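Local coordinates for cysteine hydrolase (Staphylococcus aureus, PDB 6KUA), which catalyses, as a zinc-containing nicotinamidase of the isochorismatase-like cysteine hydrolase family, the hydrolysis of nicotinamide to nicotinic acid and ammonia, at residues A[6-11]-A[33-38]; A[48-53]-A[116-121]; A[108-113]-A[148-153]; A[127-132]-A[140-145]; A[136-141]-A[172-177]. All coordinates share one frame; numbering follows the deposited sequence.

Interaction 1: A[6-11]-A[33-38]; sequences LLVVDY and DFIVSR
The I35 methyl CD1 lies over one face of the Y11 ring, a CH-pi contact between helix 32-44 and the turn that follows strand 4-9. The strand is the middle one of the five-stranded parallel sheet of the isochorismatase-like alpha/beta fold, and the helix packs on that sheet. The CH-pi evidence is a separation of 4.0 Å from I35 CD1 to the Y11 ring centroid, 25° off the ring normal, so the methyl sits toward the rim at CD1 and CE1. With CG of Y11 anti to its backbone N (chi1 -157°), the ring turns to the helix; its OH is hydrogen-bonded to the backbone O of G28.

The remaining contacts are aliphatic. V8 CG1 lies 4.3 Å from I35 CG2, a looser approach. Both residues also touch V130 of the adjoining strand, so I35 packs across two strands.

Among the residues that touch, R38 brings the charge: its chain bends at chi2 and chi3 and carries NE into a salt bridge with E128. Its backbone and CB serve the apolar side: L6 CD2 rests 3.8 Å from R38 C and 4.0 Å from R38 CB.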
# COMPACT_ATOMS: atom_id res chain seq x y z
N LEU A 6 -1.69 -12.26 -17.75
CA LEU A 6 -0.29 -12.40 -18.09
C LEU A 6 0.41 -11.08 -17.81
O LEU A 6 -0.04 -10.03 -18.25
CB LEU A 6 -0.14 -12.80 -19.57
CG LEU A 6 1.29 -12.92 -20.09
CD1 LEU A 6 2.00 -14.09 -19.45
CD2 LEU A 6 1.26 -13.08 -21.60
N LEU A 7 1.50 -11.14 -17.06
CA LEU A 7 2.31 -9.95 -16.78
C LEU A 7 3.63 -10.09 -17.52
O LEU A 7 4.41 -11.01 -17.24
CB LEU A 7 2.56 -9.79 -15.27
CG LEU A 7 1.34 -9.83 -14.34
CD1 LEU A 7 1.72 -9.51 -12.88
CD2 LEU A 7 0.24 -8.90 -14.83
N VAL A 8 3.87 -9.19 -18.47
CA VAL A 8 5.10 -9.18 -19.27
C VAL A 8 5.98 -8.06 -18.74
O VAL A 8 5.72 -6.88 -18.98
CB VAL A 8 4.81 -9.00 -20.76
CG1 VAL A 8 6.12 -9.04 -21.56
CG2 VAL A 8 3.85 -10.08 -21.22
N VAL A 9 7.04 -8.43 -18.02
CA VAL A 9 7.85 -7.49 -17.25
C VAL A 9 9.09 -7.09 -18.05
O VAL A 9 9.92 -7.94 -18.41
CB VAL A 9 8.24 -8.08 -15.89
CG1 VAL A 9 9.01 -7.06 -15.07
CG2 VAL A 9 6.98 -8.53 -15.14
N ASP A 10 9.18 -5.79 -18.36
CA ASP A 10 10.40 -5.12 -18.84
C ASP A 10 11.07 -5.81 -20.02
O ASP A 10 12.29 -5.92 -20.09
CB ASP A 10 11.39 -4.94 -17.69
CG ASP A 10 11.07 -3.73 -16.86
OD1 ASP A 10 10.90 -2.64 -17.45
OD2 ASP A 10 10.94 -3.88 -15.62
N TYR A 11 10.26 -6.25 -21.00
CA TYR A 11 10.82 -6.91 -22.18
C TYR A 11 11.13 -5.89 -23.28
O TYR A 11 10.60 -5.94 -24.38
CB TYR A 11 9.88 -7.99 -22.68
CG TYR A 11 10.63 -9.01 -23.49
CD1 TYR A 11 11.46 -9.93 -22.87
CD2 TYR A 11 10.56 -9.02 -24.88
CE1 TYR A 11 12.17 -10.85 -23.59
CE2 TYR A 11 11.27 -9.94 -25.62
CZ TYR A 11 12.07 -10.85 -24.97
OH TYR A 11 12.77 -11.78 -25.69
N ASP A 33 10.41 -16.32 -28.15
CA ASP A 33 9.41 -17.20 -28.76
C ASP A 33 8.39 -17.67 -27.73
O ASP A 33 7.20 -17.78 -28.05
CB ASP A 33 10.10 -18.40 -29.41
CG ASP A 33 10.58 -18.10 -30.83
OD1 ASP A 33 10.56 -16.93 -31.26
OD2 ASP A 33 11.00 -19.07 -31.51
N PHE A 34 8.83 -17.95 -26.50
CA PHE A 34 7.90 -18.43 -25.48
C PHE A 34 6.94 -17.33 -25.04
O PHE A 34 5.75 -17.58 -24.81
CB PHE A 34 8.67 -18.97 -24.29
CG PHE A 34 7.80 -19.59 -23.23
CD1 PHE A 34 7.31 -18.83 -22.18
CD2 PHE A 34 7.48 -20.94 -23.29
CE1 PHE A 34 6.51 -19.40 -21.20
CE2 PHE A 34 6.68 -21.52 -22.31
CZ PHE A 34 6.20 -20.74 -21.27
N ILE A 35 7.43 -16.11 -24.90
CA ILE A 35 6.57 -15.00 -24.50
C ILE A 35 5.51 -14.73 -25.57
O ILE A 35 4.32 -14.55 -25.25
CB ILE A 35 7.43 -13.76 -24.19
CG1 ILE A 35 8.29 -14.01 -22.95
CG2 ILE A 35 6.56 -12.55 -23.97
CD1 ILE A 35 9.09 -12.79 -22.53
N VAL A 36 5.92 -14.70 -26.84
CA VAL A 36 5.00 -14.50 -27.95
C VAL A 36 3.88 -15.53 -27.90
O VAL A 36 2.70 -15.21 -28.09
CB VAL A 36 5.76 -14.54 -29.30
CG1 VAL A 36 4.80 -14.62 -30.47
CG2 VAL A 36 6.68 -13.34 -29.43
N SER A 37 4.23 -16.78 -27.62
CA SER A 37 3.20 -17.80 -27.54
C SER A 37 2.36 -17.70 -26.28
O SER A 37 1.21 -18.16 -26.28
CB SER A 37 3.83 -19.19 -27.67
OG SER A 37 4.18 -19.72 -26.41
N ARG A 38 2.87 -17.11 -25.19
CA ARG A 38 2.00 -16.91 -24.03
C ARG A 38 1.00 -15.80 -24.31
O ARG A 38 -0.17 -15.90 -23.91
CB ARG A 38 2.82 -16.58 -22.77
CG ARG A 38 3.79 -17.66 -22.32
CD ARG A 38 3.17 -19.05 -22.31
NE ARG A 38 2.08 -19.13 -21.35
CZ ARG A 38 0.95 -19.80 -21.54
NH1 ARG A 38 0.76 -20.48 -22.67
NH2 ARG A 38 0.02 -19.79 -20.60

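Interaction 2: A[48-53]-A[116-121]; sequences HIFFLM and DSLLRE
F50 carries the whole strand side of this contact, presenting the far end of its ring to two successive leucines of helix 115-121. Its own strand, 48-54, belongs to the central parallel sheet, so the contact seats a short helix against the sheet of the alpha/beta domain.

The apolar contacts divide between the two sides of the ring tip. CE1 of F50 meets CD2 of L119 at 3.7 Å, while CE2 of F50 meets CB of L118 at 4.0 Å. The ring thus enters between neighbouring leucines at oblique angles. It is also stacked with H100 of the adjacent strand.

A salt bridge lies within the helix segment. R120 NE meets D116 OD1 at 3.1 Å, 167° at the hydrogen; the oxygen lies in the guanidinium plane, while the donor comes on the syn side, 31° out of the carboxylate plane. R120 also reaches D116 of the second subunit.

Because the strand-helix interface is purely hydrocarbon, it depends on shape and burial, whereas the charges of D116 and R120, on the same helix, pair with each other and across the subunit boundary.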
# COMPACT_ATOMS: atom_id res chain seq x y z
N HIS A 48 -6.53 -11.14 -19.98
CA HIS A 48 -5.90 -9.84 -19.92
C HIS A 48 -4.39 -9.96 -19.90
O HIS A 48 -3.83 -10.85 -19.26
CB HIS A 48 -6.41 -9.08 -18.70
CG HIS A 48 -7.83 -8.65 -18.84
ND1 HIS A 48 -8.19 -7.49 -19.50
CD2 HIS A 48 -8.99 -9.26 -18.49
CE1 HIS A 48 -9.51 -7.39 -19.51
NE2 HIS A 48 -10.02 -8.46 -18.91
N ILE A 49 -3.73 -9.06 -20.63
CA ILE A 49 -2.28 -9.04 -20.76
C ILE A 49 -1.80 -7.65 -20.39
O ILE A 49 -2.27 -6.66 -20.97
CB ILE A 49 -1.81 -9.41 -22.18
CG1 ILE A 49 -2.41 -10.75 -22.61
CG2 ILE A 49 -0.31 -9.49 -22.21
CD1 ILE A 49 -2.83 -10.79 -24.06
N PHE A 50 -0.85 -7.57 -19.46
CA PHE A 50 -0.30 -6.31 -18.98
C PHE A 50 1.17 -6.27 -19.35
O PHE A 50 1.93 -7.16 -18.96
CB PHE A 50 -0.50 -6.16 -17.47
CG PHE A 50 -1.94 -6.16 -17.03
CD1 PHE A 50 -2.67 -7.34 -17.00
CD2 PHE A 50 -2.56 -4.97 -16.64
CE1 PHE A 50 -4.01 -7.34 -16.60
CE2 PHE A 50 -3.90 -4.96 -16.22
CZ PHE A 50 -4.63 -6.14 -16.20
N PHE A 51 1.56 -5.26 -20.13
CA PHE A 51 2.96 -4.99 -20.42
C PHE A 51 3.45 -3.93 -19.44
O PHE A 51 2.94 -2.80 -19.43
CB PHE A 51 3.14 -4.54 -21.87
CG PHE A 51 2.80 -5.62 -22.88
CD1 PHE A 51 1.50 -5.80 -23.30
CD2 PHE A 51 3.79 -6.45 -23.39
CE1 PHE A 51 1.18 -6.80 -24.24
CE2 PHE A 51 3.49 -7.43 -24.31
CZ PHE A 51 2.18 -7.61 -24.74
N LEU A 52 4.39 -4.31 -18.58
CA LEU A 52 4.88 -3.47 -17.49
C LEU A 52 6.29 -3.01 -17.82
O LEU A 52 7.18 -3.84 -18.04
CB LEU A 52 4.85 -4.23 -16.17
CG LEU A 52 3.39 -4.46 -15.76
CD1 LEU A 52 3.14 -5.93 -15.47
CD2 LEU A 52 3.06 -3.57 -14.58
N MET A 53 6.50 -1.69 -17.83
CA MET A 53 7.73 -1.13 -18.39
C MET A 53 8.30 -0.02 -17.52
O MET A 53 7.62 0.96 -17.21
CB MET A 53 7.46 -0.58 -19.80
CG MET A 53 7.03 -1.66 -20.78
SD MET A 53 8.42 -2.69 -21.26
CE MET A 53 9.70 -1.45 -21.20
N ASP A 116 -2.79 -3.72 -9.21
CA ASP A 116 -3.64 -4.55 -8.35
C ASP A 116 -5.11 -4.20 -8.54
O ASP A 116 -5.96 -5.09 -8.70
CB ASP A 116 -3.21 -4.39 -6.89
CG ASP A 116 -4.08 -5.17 -5.91
OD1 ASP A 116 -4.48 -6.32 -6.23
OD2 ASP A 116 -4.36 -4.63 -4.80
N SER A 117 -5.43 -2.90 -8.56
CA SER A 117 -6.82 -2.51 -8.71
C SER A 117 -7.37 -2.89 -10.08
O SER A 117 -8.55 -3.27 -10.19
CB SER A 117 -6.99 -1.01 -8.47
OG SER A 117 -6.59 -0.31 -9.63
N LEU A 118 -6.54 -2.81 -11.12
CA LEU A 118 -6.96 -3.25 -12.45
C LEU A 118 -7.27 -4.74 -12.49
O LEU A 118 -8.26 -5.16 -13.10
CB LEU A 118 -5.88 -2.92 -13.47
CG LEU A 118 -5.75 -1.44 -13.84
CD1 LEU A 118 -4.45 -1.21 -14.63
CD2 LEU A 118 -6.96 -0.97 -14.65
N LEU A 119 -6.42 -5.56 -11.87
CA LEU A 119 -6.67 -6.99 -11.79
C LEU A 119 -7.94 -7.30 -11.01
O LEU A 119 -8.75 -8.14 -11.42
CB LEU A 119 -5.47 -7.69 -11.14
CG LEU A 119 -4.12 -7.57 -11.85
CD1 LEU A 119 -2.95 -7.98 -10.91
CD2 LEU A 119 -4.13 -8.41 -13.11
N ARG A 120 -8.13 -6.63 -9.87
CA ARG A 120 -9.32 -6.87 -9.04
C ARG A 120 -10.61 -6.48 -9.76
O ARG A 120 -11.61 -7.19 -9.66
CB ARG A 120 -9.22 -6.11 -7.73
CG ARG A 120 -8.16 -6.63 -6.75
CD ARG A 120 -8.24 -5.87 -5.41
NE ARG A 120 -7.05 -6.07 -4.59
CZ ARG A 120 -7.02 -6.00 -3.27
NH1 ARG A 120 -8.13 -5.72 -2.59
NH2 ARG A 120 -5.89 -6.22 -2.61
N GLU A 121 -10.60 -5.34 -10.47
CA GLU A 121 -11.75 -4.91 -11.29
C GLU A 121 -12.24 -6.03 -12.20
O GLU A 121 -13.43 -6.14 -12.48
CB GLU A 121 -11.37 -3.71 -12.18
CG GLU A 121 -11.50 -2.31 -11.60
CD GLU A 121 -10.78 -1.25 -12.46
OE1 GLU A 121 -10.82 -1.34 -13.71
OE2 GLU A 121 -10.16 -0.32 -11.90

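Interaction 3: A[108-113]-A[148-153]; sequences DSFFGT and LGYKIS
T113 OG1 has two polar partners: it donates to S109 O at 2.8 Å, in the carbonyl plane on a lone pair, and is also hydrogen-bonded to L115 N. The first bond spans the type II turn from F110 to T113, from the residue before it to its last. Just upstream, D108 OD1 takes the backbone N-H of F110 at 2.8 Å with an N-H...O angle of 164°, the donor lying well above the carboxylate plane. This is an Asx turn, set within a type I beta turn from D108 to F111.

The folded loop holds F110 where its ring reaches the end of helix 137-147. CD2 of F110 lies 3.6 Å from CD1 of L148, the two side chains running alongside each other and pointing opposite ways. CE2 of F110 approaches CE2 of Y150 more loosely, at 4.2 Å.

In the alpha/beta fold this joins the loop after strand 99-104 to the turn leading into edge strand 151-160. That turn begins as a Schellman motif: G149, the first residue to leave helical angles, has positive phi (85°) with two bonds back into the last turn.

Y150 OH bonds D116 OD1. R120 of the second subunit makes a cation-pi contact with the Y150 ring and bonds the backbone O of L148.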
# COMPACT_ATOMS: atom_id res chain seq x y z
N ASP A 108 9.38 -3.49 -8.85
CA ASP A 108 8.11 -4.16 -8.55
C ASP A 108 6.99 -3.54 -9.38
O ASP A 108 6.67 -2.36 -9.23
CB ASP A 108 7.83 -4.03 -7.05
CG ASP A 108 6.44 -4.55 -6.63
OD1 ASP A 108 5.66 -5.10 -7.46
OD2 ASP A 108 6.14 -4.40 -5.43
N SER A 109 6.35 -4.36 -10.21
CA SER A 109 5.30 -3.90 -11.12
C SER A 109 4.07 -3.37 -10.39
O SER A 109 3.26 -2.66 -11.00
CB SER A 109 4.89 -5.05 -12.04
OG SER A 109 5.96 -5.44 -12.90
N PHE A 110 3.90 -3.71 -9.11
CA PHE A 110 2.75 -3.25 -8.34
C PHE A 110 3.01 -1.95 -7.58
O PHE A 110 2.05 -1.32 -7.12
CB PHE A 110 2.32 -4.32 -7.32
CG PHE A 110 1.76 -5.57 -7.95
CD1 PHE A 110 2.61 -6.57 -8.42
CD2 PHE A 110 0.39 -5.77 -8.05
CE1 PHE A 110 2.10 -7.75 -8.98
CE2 PHE A 110 -0.14 -6.94 -8.62
CZ PHE A 110 0.72 -7.93 -9.09
N PHE A 111 4.27 -1.54 -7.43
CA PHE A 111 4.57 -0.38 -6.60
C PHE A 111 4.21 0.91 -7.32
O PHE A 111 4.66 1.16 -8.44
CB PHE A 111 6.04 -0.36 -6.20
CG PHE A 111 6.35 0.73 -5.22
CD1 PHE A 111 6.02 0.59 -3.89
CD2 PHE A 111 6.91 1.92 -5.66
CE1 PHE A 111 6.28 1.60 -2.99
CE2 PHE A 111 7.17 2.95 -4.75
CZ PHE A 111 6.86 2.79 -3.43
N GLY A 112 3.38 1.73 -6.68
CA GLY A 112 2.98 3.00 -7.26
C GLY A 112 2.21 2.91 -8.56
O GLY A 112 2.13 3.90 -9.29
N THR A 113 1.64 1.75 -8.88
CA THR A 113 0.87 1.56 -10.09
C THR A 113 -0.55 1.12 -9.75
O THR A 113 -0.84 0.73 -8.61
CB THR A 113 1.51 0.50 -11.00
OG1 THR A 113 1.25 -0.79 -10.44
CG2 THR A 113 3.04 0.75 -11.17
N LEU A 148 -0.19 -9.89 -2.06
CA LEU A 148 -1.55 -9.48 -2.37
C LEU A 148 -2.49 -10.67 -2.57
O LEU A 148 -3.68 -10.48 -2.85
CB LEU A 148 -1.53 -8.56 -3.59
CG LEU A 148 -0.83 -7.20 -3.36
CD1 LEU A 148 -0.41 -6.57 -4.66
CD2 LEU A 148 -1.73 -6.23 -2.58
N GLY A 149 -2.01 -11.90 -2.42
CA GLY A 149 -2.89 -13.05 -2.42
C GLY A 149 -3.23 -13.60 -3.79
O GLY A 149 -4.22 -14.30 -3.92
N TYR A 150 -2.45 -13.28 -4.82
CA TYR A 150 -2.63 -13.87 -6.13
C TYR A 150 -1.99 -15.25 -6.19
O TYR A 150 -0.93 -15.48 -5.59
CB TYR A 150 -2.00 -13.00 -7.21
CG TYR A 150 -2.75 -11.74 -7.42
CD1 TYR A 150 -3.87 -11.71 -8.23
CD2 TYR A 150 -2.37 -10.57 -6.77
CE1 TYR A 150 -4.59 -10.56 -8.41
CE2 TYR A 150 -3.07 -9.39 -6.95
CZ TYR A 150 -4.18 -9.39 -7.77
OH TYR A 150 -4.89 -8.24 -7.95
N LYS A 151 -2.63 -16.16 -6.92
CA LYS A 151 -1.95 -17.38 -7.32
C LYS A 151 -0.98 -17.03 -8.43
O LYS A 151 -1.26 -16.17 -9.27
CB LYS A 151 -2.96 -18.44 -7.80
CG LYS A 151 -4.20 -18.60 -6.91
CD LYS A 151 -5.22 -19.60 -7.50
CE LYS A 151 -6.44 -19.78 -6.58
NZ LYS A 151 -7.51 -20.67 -7.17
N ILE A 152 0.18 -17.68 -8.44
CA ILE A 152 1.33 -17.22 -9.22
C ILE A 152 1.87 -18.36 -10.07
O ILE A 152 2.08 -19.47 -9.58
CB ILE A 152 2.45 -16.69 -8.31
CG1 ILE A 152 1.97 -15.49 -7.50
CG2 ILE A 152 3.66 -16.35 -9.15
CD1 ILE A 152 2.97 -15.07 -6.43
N SER A 153 2.18 -18.06 -11.33
CA SER A 153 2.88 -18.98 -12.20
C SER A 153 4.06 -18.26 -12.84
O SER A 153 3.90 -17.19 -13.43
CB SER A 153 1.93 -19.55 -13.28
OG SER A 153 2.58 -20.56 -14.03

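Interaction 4: A[127-132]-A[140-145]; sequences VEIVGV and HTAISA
I129 meets T141 and A142 at the heart of a beta-alpha-beta unit, in which strand 126-132 is followed by helix 137-147 and then by strand 151-160 in the same parallel sheet. The helix segment runs back almost antiparallel to the strand segment, at 169°, with 9.9 Å between their axes, as expected for a helix returning over a parallel sheet.

I129 has the largest buried area of the contact. Its CG1 is anti to the carbonyl carbon (chi1 -51°), and the CD1 beyond it is the atom that does the touching. That methyl lies 3.8 Å from CA of A142 and 4.0 Å from CB of A142, so it rests on the helix backbone as much as on a side chain. The same methyl of I129 comes within 4.2 Å of T141 CG2, so it touches two consecutive helical residues.

T141 offers its methyl to the sheet. Its OG1 instead turns away to C137, and it is also hydrogen-bonded to S109 OG. A142, having no atom beyond CB, lets CD1 of I129 approach its CA.

A145 comes next after I129 in buried area, one helical turn after T141. It also packs on I152 of the edge strand, while I129 touches V9 and V154 on the strands flanking its own. Nearer the start of strand 126-132, V127 CG2 meets CB of A145 at 4.1 Å.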
# COMPACT_ATOMS: atom_id res chain seq x y z
N VAL A 127 -1.98 -14.84 -11.68
CA VAL A 127 -1.11 -14.15 -12.63
C VAL A 127 -0.03 -15.12 -13.10
O VAL A 127 0.46 -15.95 -12.34
CB VAL A 127 -0.47 -12.87 -12.05
CG1 VAL A 127 -1.55 -11.90 -11.60
CG2 VAL A 127 0.53 -13.19 -10.92
N GLU A 128 0.31 -15.01 -14.38
CA GLU A 128 1.48 -15.66 -14.94
C GLU A 128 2.50 -14.57 -15.26
O GLU A 128 2.16 -13.56 -15.87
CB GLU A 128 1.11 -16.45 -16.20
CG GLU A 128 2.24 -17.26 -16.78
CD GLU A 128 1.76 -18.14 -17.94
OE1 GLU A 128 0.63 -18.68 -17.88
OE2 GLU A 128 2.53 -18.29 -18.91
N ILE A 129 3.75 -14.77 -14.83
CA ILE A 129 4.74 -13.71 -14.94
C ILE A 129 5.88 -14.16 -15.85
O ILE A 129 6.53 -15.18 -15.58
CB ILE A 129 5.31 -13.30 -13.58
CG1 ILE A 129 4.18 -13.00 -12.60
CG2 ILE A 129 6.16 -12.06 -13.75
CD1 ILE A 129 4.70 -12.73 -11.18
N VAL A 130 6.15 -13.37 -16.88
CA VAL A 130 7.25 -13.64 -17.79
C VAL A 130 8.05 -12.36 -17.96
O VAL A 130 7.57 -11.25 -17.67
CB VAL A 130 6.74 -14.16 -19.15
CG1 VAL A 130 5.83 -15.38 -18.95
CG2 VAL A 130 6.01 -13.04 -19.92
N GLY A 131 9.28 -12.50 -18.43
CA GLY A 131 10.09 -11.32 -18.68
C GLY A 131 11.44 -11.39 -18.02
O GLY A 131 11.98 -12.49 -17.81
N VAL A 132 12.03 -10.23 -17.70
CA VAL A 132 13.39 -10.15 -17.19
C VAL A 132 13.43 -9.07 -16.11
O VAL A 132 12.56 -8.21 -16.04
CB VAL A 132 14.41 -9.81 -18.30
CG1 VAL A 132 14.42 -10.88 -19.39
CG2 VAL A 132 14.16 -8.40 -18.85
N HIS A 140 10.67 -9.15 -7.64
CA HIS A 140 9.96 -8.12 -6.88
C HIS A 140 8.47 -8.12 -7.23
O HIS A 140 7.62 -7.95 -6.35
CB HIS A 140 10.58 -6.74 -7.14
CG HIS A 140 11.94 -6.56 -6.52
ND1 HIS A 140 12.36 -5.35 -6.02
CD2 HIS A 140 12.97 -7.42 -6.36
CE1 HIS A 140 13.60 -5.46 -5.56
NE2 HIS A 140 13.99 -6.71 -5.75
N THR A 141 8.15 -8.26 -8.52
CA THR A 141 6.75 -8.35 -8.92
C THR A 141 6.10 -9.59 -8.31
O THR A 141 4.98 -9.51 -7.79
CB THR A 141 6.65 -8.38 -10.45
OG1 THR A 141 7.15 -7.14 -10.97
CG2 THR A 141 5.19 -8.58 -10.91
N ALA A 142 6.79 -10.74 -8.34
CA ALA A 142 6.23 -11.98 -7.80
C ALA A 142 5.96 -11.87 -6.30
O ALA A 142 4.94 -12.37 -5.81
CB ALA A 142 7.16 -13.16 -8.09
N ILE A 143 6.85 -11.20 -5.56
CA ILE A 143 6.68 -11.06 -4.12
C ILE A 143 5.45 -10.22 -3.79
O ILE A 143 4.67 -10.57 -2.89
CB ILE A 143 7.95 -10.46 -3.49
CG1 ILE A 143 9.08 -11.48 -3.53
CG2 ILE A 143 7.65 -10.00 -2.05
CD1 ILE A 143 10.43 -10.88 -3.35
N SER A 144 5.24 -9.12 -4.52
CA SER A 144 4.03 -8.34 -4.30
C SER A 144 2.77 -9.11 -4.69
O SER A 144 1.75 -9.01 -4.00
CB SER A 144 4.10 -7.03 -5.08
OG SER A 144 4.76 -6.06 -4.29
N ALA A 145 2.81 -9.83 -5.82
CA ALA A 145 1.69 -10.68 -6.19
C ALA A 145 1.38 -11.66 -5.08
O ALA A 145 0.21 -11.86 -4.72
CB ALA A 145 1.98 -11.42 -7.50

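Interaction 5: A[136-141]-A[172-177]; sequences ICVLHT and AHFKNS
L139 reaches from helix 137-147 to F174 and H173 of helix 164-176. Its CB already lies within 4.1 Å of F174 CE1. From there CG stands anti to the backbone N (chi1 165°), which carries the CD1 branch over to the other helix. At the tip, L139 CD1 meets F174 CE1 at 3.7 Å and H173 CD2 at 3.8 Å, so one methyl bridges two successive aromatic residues. It comes obliquely to the imidazole plane, the leucine chain lying roughly perpendicular to the histidine's.

Helix 137-147 of the beta-alpha-beta unit and the C-terminal helix 164-176 pack side by side, their segments 16° from parallel with axes 11.2 Å apart; F174 also touches V154, and V138 touches V159, on strand 151-160. F174 reaches across that separation: its ring is directed edge-on at L139, with CE1 3.7 Å from L139 CA in the ring plane. Beside it, V138 CG1 contacts F174 CZ at 3.9 Å.

A subunit boundary lies close by. H173 NE2 is hydrogen-bonded to H140 NE2 of the fourth subunit, and L139 also packs on W169 of that subunit. Within helix 137-147, T141 N and T141 OG1 reach the backbone O of C137 from opposite faces of its carbonyl plane.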
# COMPACT_ATOMS: atom_id res chain seq x y z
N ILE A 136 15.28 -9.94 -10.30
CA ILE A 136 15.07 -8.52 -9.97
C ILE A 136 13.60 -8.15 -10.19
O ILE A 136 12.77 -8.33 -9.29
CB ILE A 136 16.03 -7.61 -10.76
CG1 ILE A 136 17.45 -8.18 -10.71
CG2 ILE A 136 16.02 -6.18 -10.19
CD1 ILE A 136 18.50 -7.38 -11.39
N CYS A 137 13.25 -7.64 -11.38
CA CYS A 137 11.88 -7.14 -11.60
C CYS A 137 10.84 -8.25 -11.50
O CYS A 137 9.76 -8.04 -10.94
CB CYS A 137 11.79 -6.46 -12.96
SG CYS A 137 12.72 -4.93 -12.98
N VAL A 138 11.14 -9.42 -12.05
CA VAL A 138 10.23 -10.56 -11.92
C VAL A 138 10.07 -10.93 -10.45
O VAL A 138 8.94 -11.11 -9.95
CB VAL A 138 10.76 -11.74 -12.75
CG1 VAL A 138 9.93 -12.97 -12.51
CG2 VAL A 138 10.81 -11.35 -14.25
N LEU A 139 11.19 -11.06 -9.73
CA LEU A 139 11.15 -11.44 -8.32
C LEU A 139 10.36 -10.44 -7.49
O LEU A 139 9.47 -10.82 -6.72
CB LEU A 139 12.59 -11.56 -7.78
CG LEU A 139 12.72 -11.59 -6.25
CD1 LEU A 139 12.31 -12.95 -5.72
CD2 LEU A 139 14.16 -11.25 -5.77
N HIS A 140 10.67 -9.15 -7.64
CA HIS A 140 9.96 -8.12 -6.88
C HIS A 140 8.47 -8.12 -7.23
O HIS A 140 7.62 -7.95 -6.35
CB HIS A 140 10.58 -6.74 -7.14
CG HIS A 140 11.94 -6.56 -6.52
ND1 HIS A 140 12.36 -5.35 -6.02
CD2 HIS A 140 12.97 -7.42 -6.36
CE1 HIS A 140 13.60 -5.46 -5.56
NE2 HIS A 140 13.99 -6.71 -5.75
N THR A 141 8.15 -8.26 -8.52
CA THR A 141 6.75 -8.35 -8.92
C THR A 141 6.10 -9.59 -8.31
O THR A 141 4.98 -9.51 -7.79
CB THR A 141 6.65 -8.38 -10.45
OG1 THR A 141 7.15 -7.14 -10.97
CG2 THR A 141 5.19 -8.58 -10.91
N ALA A 172 13.61 -21.32 -7.46
CA ALA A 172 13.31 -22.10 -6.27
C ALA A 172 12.58 -21.26 -5.22
O ALA A 172 11.67 -21.76 -4.56
CB ALA A 172 14.59 -22.70 -5.67
N HIS A 173 12.98 -19.99 -5.07
CA HIS A 173 12.24 -19.09 -4.20
C HIS A 173 10.77 -19.03 -4.60
O HIS A 173 9.88 -19.20 -3.76
CB HIS A 173 12.87 -17.69 -4.24
CG HIS A 173 12.30 -16.74 -3.23
ND1 HIS A 173 12.68 -16.75 -1.90
CD2 HIS A 173 11.38 -15.76 -3.35
CE1 HIS A 173 12.04 -15.80 -1.26
NE2 HIS A 173 11.23 -15.19 -2.10
N PHE A 174 10.49 -18.83 -5.90
CA PHE A 174 9.09 -18.77 -6.33
C PHE A 174 8.35 -20.04 -5.92
O PHE A 174 7.21 -19.99 -5.45
CB PHE A 174 8.98 -18.58 -7.85
CG PHE A 174 9.68 -17.36 -8.38
CD1 PHE A 174 9.80 -16.20 -7.63
CD2 PHE A 174 10.21 -17.38 -9.68
CE1 PHE A 174 10.45 -15.07 -8.16
CE2 PHE A 174 10.87 -16.26 -10.21
CZ PHE A 174 11.00 -15.11 -9.45
N LYS A 175 9.00 -21.19 -6.08
CA LYS A 175 8.36 -22.47 -5.79
C LYS A 175 8.24 -22.70 -4.29
O LYS A 175 7.15 -23.03 -3.80
CB LYS A 175 9.17 -23.59 -6.46
CG LYS A 175 8.57 -25.01 -6.36
CD LYS A 175 9.44 -26.00 -7.18
CE LYS A 175 9.46 -27.41 -6.57
NZ LYS A 175 10.40 -27.50 -5.40
N ASN A 176 9.32 -22.50 -3.53
CA ASN A 176 9.37 -22.95 -2.15
C ASN A 176 8.85 -21.92 -1.15
O ASN A 176 8.31 -22.30 -0.11
CB ASN A 176 10.82 -23.35 -1.78
CG ASN A 176 11.41 -24.39 -2.75
OD1 ASN A 176 10.72 -25.31 -3.16
ND2 ASN A 176 12.66 -24.22 -3.14
N SER A 177 9.00 -20.62 -1.42
CA SER A 177 8.48 -19.60 -0.52
C SER A 177 7.18 -18.96 -0.99
O SER A 177 6.37 -18.55 -0.15
CB SER A 177 9.52 -18.49 -0.31
OG SER A 177 10.70 -19.02 0.26

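How the interactions relate
Interactions 1 and 4 are the innermost: their centres lie about 6 Å from the chain centre and about 11 Å apart, and they pack helices on neighbouring strands 4-9 and 126-132, which L7 N and E128 O bond together. Interactions 2, 3 and 5 lie 11 to 12 Å out. Interaction 1 is the one whose segments no other chain touches; 2, 3, 4 and 5 all reach other subunits. Interactions 4 and 5 share H140 and T141, one helix facing a strand and then another helix. Interaction 3 is partly buried and carries several side-chain hydrogen bonds, while the others are buried; S153 O and I129 N tie it to interaction 4 through adjoining strands, as V8 N and F50 O tie interactions 1 and 2.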